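Local coordinates for diguanylate cyclase/phosphodiesterase-domain containing protein (Thermotoga maritima MSB8, PDB 6KHU) that is a putative diguanylate cyclase, of the GGDEF family whose active members make cyclic di-GMP from two GTP molecules, at residues K9-F12 with L13-L16; D118-K121 with A122-D125. One frame throughout, in Å; residues are numbered along the deposited sequence.

Interaction 1: K9-F12 with L13-L16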
ATOM      1  N   LYS A   9      -5.222  10.620   3.124  1.00 14.66           N
ATOM      2  CA  LYS A   9      -4.977  10.447   1.692  1.00 15.05           C
ATOM      3  C   LYS A   9      -3.991  11.471   1.138  1.00 13.95           C
ATOM      4  O   LYS A   9      -2.984  11.111   0.517  1.00 12.06           O
ATOM      5  CB  LYS A   9      -6.291  10.529   0.922  1.00 14.80           C
ATOM      6  CG  LYS A   9      -6.120  10.345  -0.580  1.00 18.37           C
ATOM      7  CD  LYS A   9      -7.409  10.707  -1.322  1.00 18.67           C
ATOM      8  CE  LYS A   9      -7.384  10.228  -2.765  1.00 18.46           C
ATOM      9  NZ  LYS A   9      -8.595  10.691  -3.470  1.00 18.60           N
ATOM     10  N   ASP A  10      -4.280  12.762   1.329  1.00 15.26           N
ATOM     11  CA  ASP A  10      -3.460  13.789   0.694  1.00 17.36           C
ATOM     12  C   ASP A  10      -2.087  13.878   1.344  1.00 15.84           C
ATOM     13  O   ASP A  10      -1.090  14.124   0.657  1.00 14.34           O
ATOM     14  CB  ASP A  10      -4.163  15.138   0.738  1.00 18.31           C
ATOM     15  CG  ASP A  10      -5.337  15.209  -0.223  1.00 30.11           C
ATOM     16  OD1 ASP A  10      -5.571  14.223  -0.953  1.00 27.05           O
ATOM     17  OD2 ASP A  10      -6.024  16.253  -0.257  1.00 36.30           O
ATOM     18  N   HIS A  11      -2.019  13.681   2.663  1.00 13.66           N
ATOM     19  CA  HIS A  11      -0.727  13.592   3.334  1.00 14.28           C
ATOM     20  C   HIS A  11       0.088  12.437   2.755  1.00 14.28           C
ATOM     21  O   HIS A  11       1.244  12.615   2.353  1.00 13.46           O
ATOM     22  CB  HIS A  11      -0.949  13.421   4.848  1.00 15.37           C
ATOM     23  CG  HIS A  11       0.286  13.603   5.678  1.00 14.99           C
ATOM     24  ND1 HIS A  11       0.248  13.709   7.052  1.00 18.65           N
ATOM     25  CD2 HIS A  11       1.594  13.682   5.335  1.00 18.06           C
ATOM     26  CE1 HIS A  11       1.474  13.856   7.521  1.00 16.41           C
ATOM     27  NE2 HIS A  11       2.313  13.834   6.499  1.00 18.53           N
ATOM     28  N   PHE A  12      -0.526  11.252   2.676  1.00 12.23           N
ATOM     29  CA  PHE A  12       0.118  10.078   2.096  1.00 13.27           C
ATOM     30  C   PHE A  12       0.642  10.359   0.692  1.00 13.68           C
ATOM     31  O   PHE A  12       1.786  10.017   0.355  1.00 14.39           O
ATOM     32  CB  PHE A  12      -0.870   8.908   2.058  1.00  9.56           C
ATOM     33  CG  PHE A  12      -0.350   7.716   1.305  1.00 12.26           C
ATOM     34  CD1 PHE A  12       0.495   6.816   1.920  1.00 10.60           C
ATOM     35  CD2 PHE A  12      -0.675   7.521  -0.033  1.00 12.20           C
ATOM     36  CE1 PHE A  12       1.007   5.730   1.221  1.00 14.49           C
ATOM     37  CE2 PHE A  12      -0.172   6.440  -0.737  1.00 12.28           C
ATOM     38  CZ  PHE A  12       0.675   5.543  -0.108  1.00 14.20           C
ATOM     39  N   LEU A  13      -0.199  10.951  -0.155  1.00 11.82           N
ATOM     40  CA  LEU A  13       0.182  11.147  -1.544  1.00 11.01           C
ATOM     41  C   LEU A  13       1.323  12.146  -1.669  1.00 13.12           C
ATOM     42  O   LEU A  13       2.170  12.005  -2.558  1.00 10.87           O
ATOM     43  CB  LEU A  13      -1.031  11.602  -2.362  1.00 13.62           C
ATOM     44  CG  LEU A  13      -2.074  10.521  -2.688  1.00 15.93           C
ATOM     45  CD1 LEU A  13      -3.353  11.159  -3.232  1.00 15.41           C
ATOM     46  CD2 LEU A  13      -1.530   9.509  -3.684  1.00 14.27           C
ATOM     47  N   ARG A  14       1.363  13.154  -0.791  1.00 10.00           N
ATOM     48  CA  ARG A  14       2.508  14.058  -0.759  1.00 12.64           C
ATOM     49  C   ARG A  14       3.794  13.306  -0.446  1.00 14.32           C
ATOM     50  O   ARG A  14       4.807  13.484  -1.128  1.00 12.20           O
ATOM     51  CB  ARG A  14       2.280  15.173   0.263  1.00 20.01           C
ATOM     52  CG  ARG A  14       3.298  16.301   0.143  1.00 24.42           C
ATOM     53  CD  ARG A  14       2.956  17.485   1.050  1.00 25.51           C
ATOM     54  NE  ARG A  14       3.310  17.217   2.443  1.00 30.83           N
ATOM     55  CZ  ARG A  14       2.420  17.031   3.410  1.00 30.46           C
ATOM     56  NH1 ARG A  14       1.118  17.093   3.127  1.00 25.74           N
ATOM     57  NH2 ARG A  14       2.830  16.792   4.654  1.00 25.43           N
ATOM     58  N   LEU A  15       3.770  12.450   0.586  1.00 10.77           N
ATOM     59  CA  LEU A  15       4.949  11.656   0.920  1.00 11.72           C
ATOM     60  C   LEU A  15       5.337  10.732  -0.227  1.00 11.79           C
ATOM     61  O   LEU A  15       6.532  10.504  -0.475  1.00 10.46           O
ATOM     62  CB  LEU A  15       4.700  10.843   2.197  1.00 12.31           C
ATOM     63  CG  LEU A  15       4.459  11.681   3.474  1.00 15.98           C
ATOM     64  CD1 LEU A  15       4.092  10.801   4.665  1.00 15.85           C
ATOM     65  CD2 LEU A  15       5.680  12.556   3.822  1.00 17.16           C
ATOM     66  N   LEU A  16       4.339  10.176  -0.922  1.00 10.89           N
ATOM     67  CA  LEU A  16       4.609   9.315  -2.068  1.00 10.30           C
ATOM     68  C   LEU A  16       5.271  10.093  -3.203  1.00 11.54           C
ATOM     69  O   LEU A  16       6.194   9.585  -3.846  1.00 10.72           O
ATOM     70  CB  LEU A  16       3.319   8.652  -2.553  1.00  9.24           C
ATOM     71  CG  LEU A  16       3.408   7.816  -3.838  1.00 11.54           C
ATOM     72  CD1 LEU A  16       4.436   6.685  -3.723  1.00 10.86           C
ATOM     73  CD2 LEU A  16       2.038   7.249  -4.175  1.00 13.85           C
TER

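Interaction 2: D118-K121 with A122-D125. With ZN (zinc ion), chain B.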
ATOM      1  N   ASP A 118       5.495   6.928 -14.557  1.00 11.77           N
ATOM      2  CA  ASP A 118       4.521   8.004 -14.432  1.00 13.60           C
ATOM      3  C   ASP A 118       3.646   7.699 -13.211  1.00 13.88           C
ATOM      4  O   ASP A 118       2.818   6.779 -13.250  1.00 13.76           O
ATOM      5  CB  ASP A 118       3.710   8.099 -15.728  1.00 12.19           C
ATOM      6  CG  ASP A 118       2.627   9.180 -15.700  1.00 14.78           C
ATOM      7  OD1 ASP A 118       1.965   9.358 -14.669  1.00 11.21           O
ATOM      8  OD2 ASP A 118       2.395   9.819 -16.757  1.00 18.24           O
ATOM      9  N   LEU A 119       3.806   8.492 -12.143  1.00 12.79           N
ATOM     10  CA  LEU A 119       3.157   8.168 -10.874  1.00 13.32           C
ATOM     11  C   LEU A 119       1.638   8.315 -10.955  1.00 13.97           C
ATOM     12  O   LEU A 119       0.904   7.479 -10.413  1.00 10.45           O
ATOM     13  CB  LEU A 119       3.720   9.030  -9.742  1.00 12.21           C
ATOM     14  CG  LEU A 119       3.100   8.779  -8.351  1.00 13.77           C
ATOM     15  CD1 LEU A 119       3.267   7.333  -7.868  1.00  9.63           C
ATOM     16  CD2 LEU A 119       3.660   9.767  -7.328  1.00 12.26           C
ATOM     17  N   GLU A 120       1.139   9.363 -11.609  1.00 11.34           N
ATOM     18  CA  GLU A 120      -0.311   9.471 -11.695  1.00 16.86           C
ATOM     19  C   GLU A 120      -0.900   8.291 -12.460  1.00 16.60           C
ATOM     20  O   GLU A 120      -1.988   7.821 -12.116  1.00 14.39           O
ATOM     21  CB  GLU A 120      -0.736  10.793 -12.332  1.00 19.38           C
ATOM     22  CG  GLU A 120      -2.261  10.914 -12.401  1.00 33.47           C
ATOM     23  CD  GLU A 120      -2.925  10.678 -11.023  1.00 39.84           C
ATOM     24  OE1 GLU A 120      -2.582  11.401 -10.050  1.00 40.91           O
ATOM     25  OE2 GLU A 120      -3.761   9.737 -10.890  1.00 37.36           O
ATOM     26  N   LYS A 121      -0.179   7.754 -13.452  1.00 14.38           N
ATOM     27  CA  LYS A 121      -0.688   6.591 -14.180  1.00 16.35           C
ATOM     28  C   LYS A 121      -0.726   5.354 -13.285  1.00 14.45           C
ATOM     29  O   LYS A 121      -1.724   4.621 -13.275  1.00 14.08           O
ATOM     30  CB  LYS A 121       0.159   6.316 -15.432  1.00 19.44           C
ATOM     31  CG  LYS A 121      -0.324   5.103 -16.243  1.00 22.12           C
ATOM     32  CD  LYS A 121      -1.735   5.342 -16.779  1.00 21.70           C
ATOM     33  CE  LYS A 121      -2.028   4.469 -17.996  1.00 26.83           C
ATOM     34  NZ  LYS A 121      -2.170   3.048 -17.624  1.00 26.38           N
ATOM     35  N   ALA A 122       0.362   5.090 -12.546  1.00 11.40           N
ATOM     36  CA  ALA A 122       0.352   3.998 -11.573  1.00 13.36           C
ATOM     37  C   ALA A 122      -0.832   4.114 -10.618  1.00 13.93           C
ATOM     38  O   ALA A 122      -1.505   3.119 -10.329  1.00 14.31           O
ATOM     39  CB  ALA A 122       1.661   3.973 -10.782  1.00 12.84           C
ATOM     40  N   ILE A 123      -1.108   5.328 -10.129  1.00 13.58           N
ATOM     41  CA  ILE A 123      -2.168   5.515  -9.137  1.00 17.70           C
ATOM     42  C   ILE A 123      -3.535   5.212  -9.747  1.00 18.62           C
ATOM     43  O   ILE A 123      -4.350   4.489  -9.157  1.00 17.38           O
ATOM     44  CB  ILE A 123      -2.104   6.939  -8.554  1.00 13.52           C
ATOM     45  CG1 ILE A 123      -0.879   7.071  -7.642  1.00 15.73           C
ATOM     46  CG2 ILE A 123      -3.391   7.284  -7.785  1.00 12.36           C
ATOM     47  CD1 ILE A 123      -0.983   6.212  -6.402  1.00 23.06           C
ATOM     48  N   LEU A 124      -3.813   5.777 -10.928  1.00 14.14           N
ATOM     49  CA  LEU A 124      -5.051   5.457 -11.641  1.00 21.08           C
ATOM     50  C   LEU A 124      -5.188   3.962 -11.877  1.00 17.10           C
ATOM     51  O   LEU A 124      -6.259   3.387 -11.663  1.00 20.13           O
ATOM     52  CB  LEU A 124      -5.103   6.187 -12.985  1.00 23.05           C
ATOM     53  CG  LEU A 124      -5.818   7.530 -13.115  1.00 29.40           C
ATOM     54  CD1 LEU A 124      -6.380   8.034 -11.801  1.00 28.39           C
ATOM     55  CD2 LEU A 124      -4.920   8.571 -13.759  1.00 29.38           C
ATOM     56  N   ASP A 125      -4.110   3.318 -12.320  1.00 15.28           N
ATOM     57  CA  ASP A 125      -4.156   1.885 -12.584  1.00 15.92           C
ATOM     58  C   ASP A 125      -4.432   1.092 -11.311  1.00 17.79           C
ATOM     59  O   ASP A 125      -5.158   0.093 -11.339  1.00 20.58           O
ATOM     60  CB  ASP A 125      -2.839   1.426 -13.203  1.00 14.89           C
ATOM     61  CG  ASP A 125      -2.702   1.823 -14.665  1.00 20.53           C
ATOM     62  OD1 ASP A 125      -3.699   2.291 -15.251  1.00 16.88           O
ATOM     63  OD2 ASP A 125      -1.589   1.663 -15.228  1.00 16.96           O
TER
HETATM   64 ZN    ZN B 201       0.835  10.984 -16.757  1.00 17.55          ZN
HETATM   65  O   HOH W   1      -0.962   9.624 -17.021  1.00 23.09           O

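Interaction 1: K9-F12 with L13-L16
Arg14 reaches back one turn of helix 9-26 to His11. CB rests near two backbone oxygens, 3.5 Å from His11 O and 3.6 Å from Asp10 O. The chain then runs extended to CD and bends at chi3 (77°), which swings the guanidinium back over the preceding turn. There NH1 comes within 4.0 Å of His11 CA, while NH2 lies 3.4 Å from His11 CD2. Imidazole and guanidinium planes differ by 16°, so the two flat groups are nearly parallel, though the approach is oblique. CD1 of Leu15 also meets the ring obliquely, 3.9 Å from His11 CD2, and Tyr7 joins it edge-to-face. On the buried side, Phe12 CE2 touches Leu16 CD2 at 4.2 Å, and the Phe12 ring goes on to meet Phe77 of strand 73-79. The backbone bond from Leu16 N to Phe12 O (2.9 Å) ties the same pair. The first two turns of the helix are thus amphipathic: Phe12 and Leu16 face the sheet, whereas the His11-Arg14 pair is polar and lies on the outer side, where a protonated imidazole would probably be disfavoured beside the guanidinium.

Interaction 2: D118-K121 with A122-D125
Lys121 and Asp125 form a salt bridge one helical turn apart, with Lys121 NZ 2.8 Å from Asp125 OD2 on its syn lone pair. A second, weak bond joins the same NZ to Asp125 OD1 at 2.9 Å, so the ammonium straddles both carboxylate oxygens. Bends at chi2 (63°) and chi4 (71°) curl the lysine chain to bring NZ there. Asp118 is the N-cap of helix 119-130 and divides its carboxylate between two tasks. OD1 accepts from Lys121 N at 2.9 Å, the donor standing 47° out of the carboxylate plane, and OD2 binds a zinc ion at 1.9 Å. A water is also bound to this zinc, 2.3 Å from the metal. Backbone bonds continue the first turn, among them Ala122 N to Asp118 O. Farther out, Glu120 folds over Leu124, its OE2 3.3 Å from Leu124 CD1. On the inner face Leu119 and Ile123 lie side by side, Leu119 CD1 4.2 Å from Ile123 CG1, and both reach strand 30-37, Leu119 at Tyr30 and Ile32, Ile123 at Phe34. One carboxylate thus serves cap and metal together: the zinc would probably draw charge from OD1 and weaken it as an acceptor, while the cap bond helps fix the orientation in which OD2 meets the metal.

How the interactions relate
From the N terminus, strand 7-8 leads straight into helix 9-26, whose first two turns hold interaction 1. The chain then passes through the remaining strands and helices, finishing strand 105-112 before helix 119-130 opens with interaction 2. Each contact is local to about two turns of its own helix and closes no loop, and the two follow in series, neither nested nor crossed. They nevertheless meet in space, with centres about 14 Å apart: Leu16 CD2 lies 3.9 Å from both Leu119 CD1 and Ile123 CD1. This junction packs the N-terminal helix against the C-terminal one, and residues of both also touch strand 30-37, so the first and last helices of the chain pack together beside that strand.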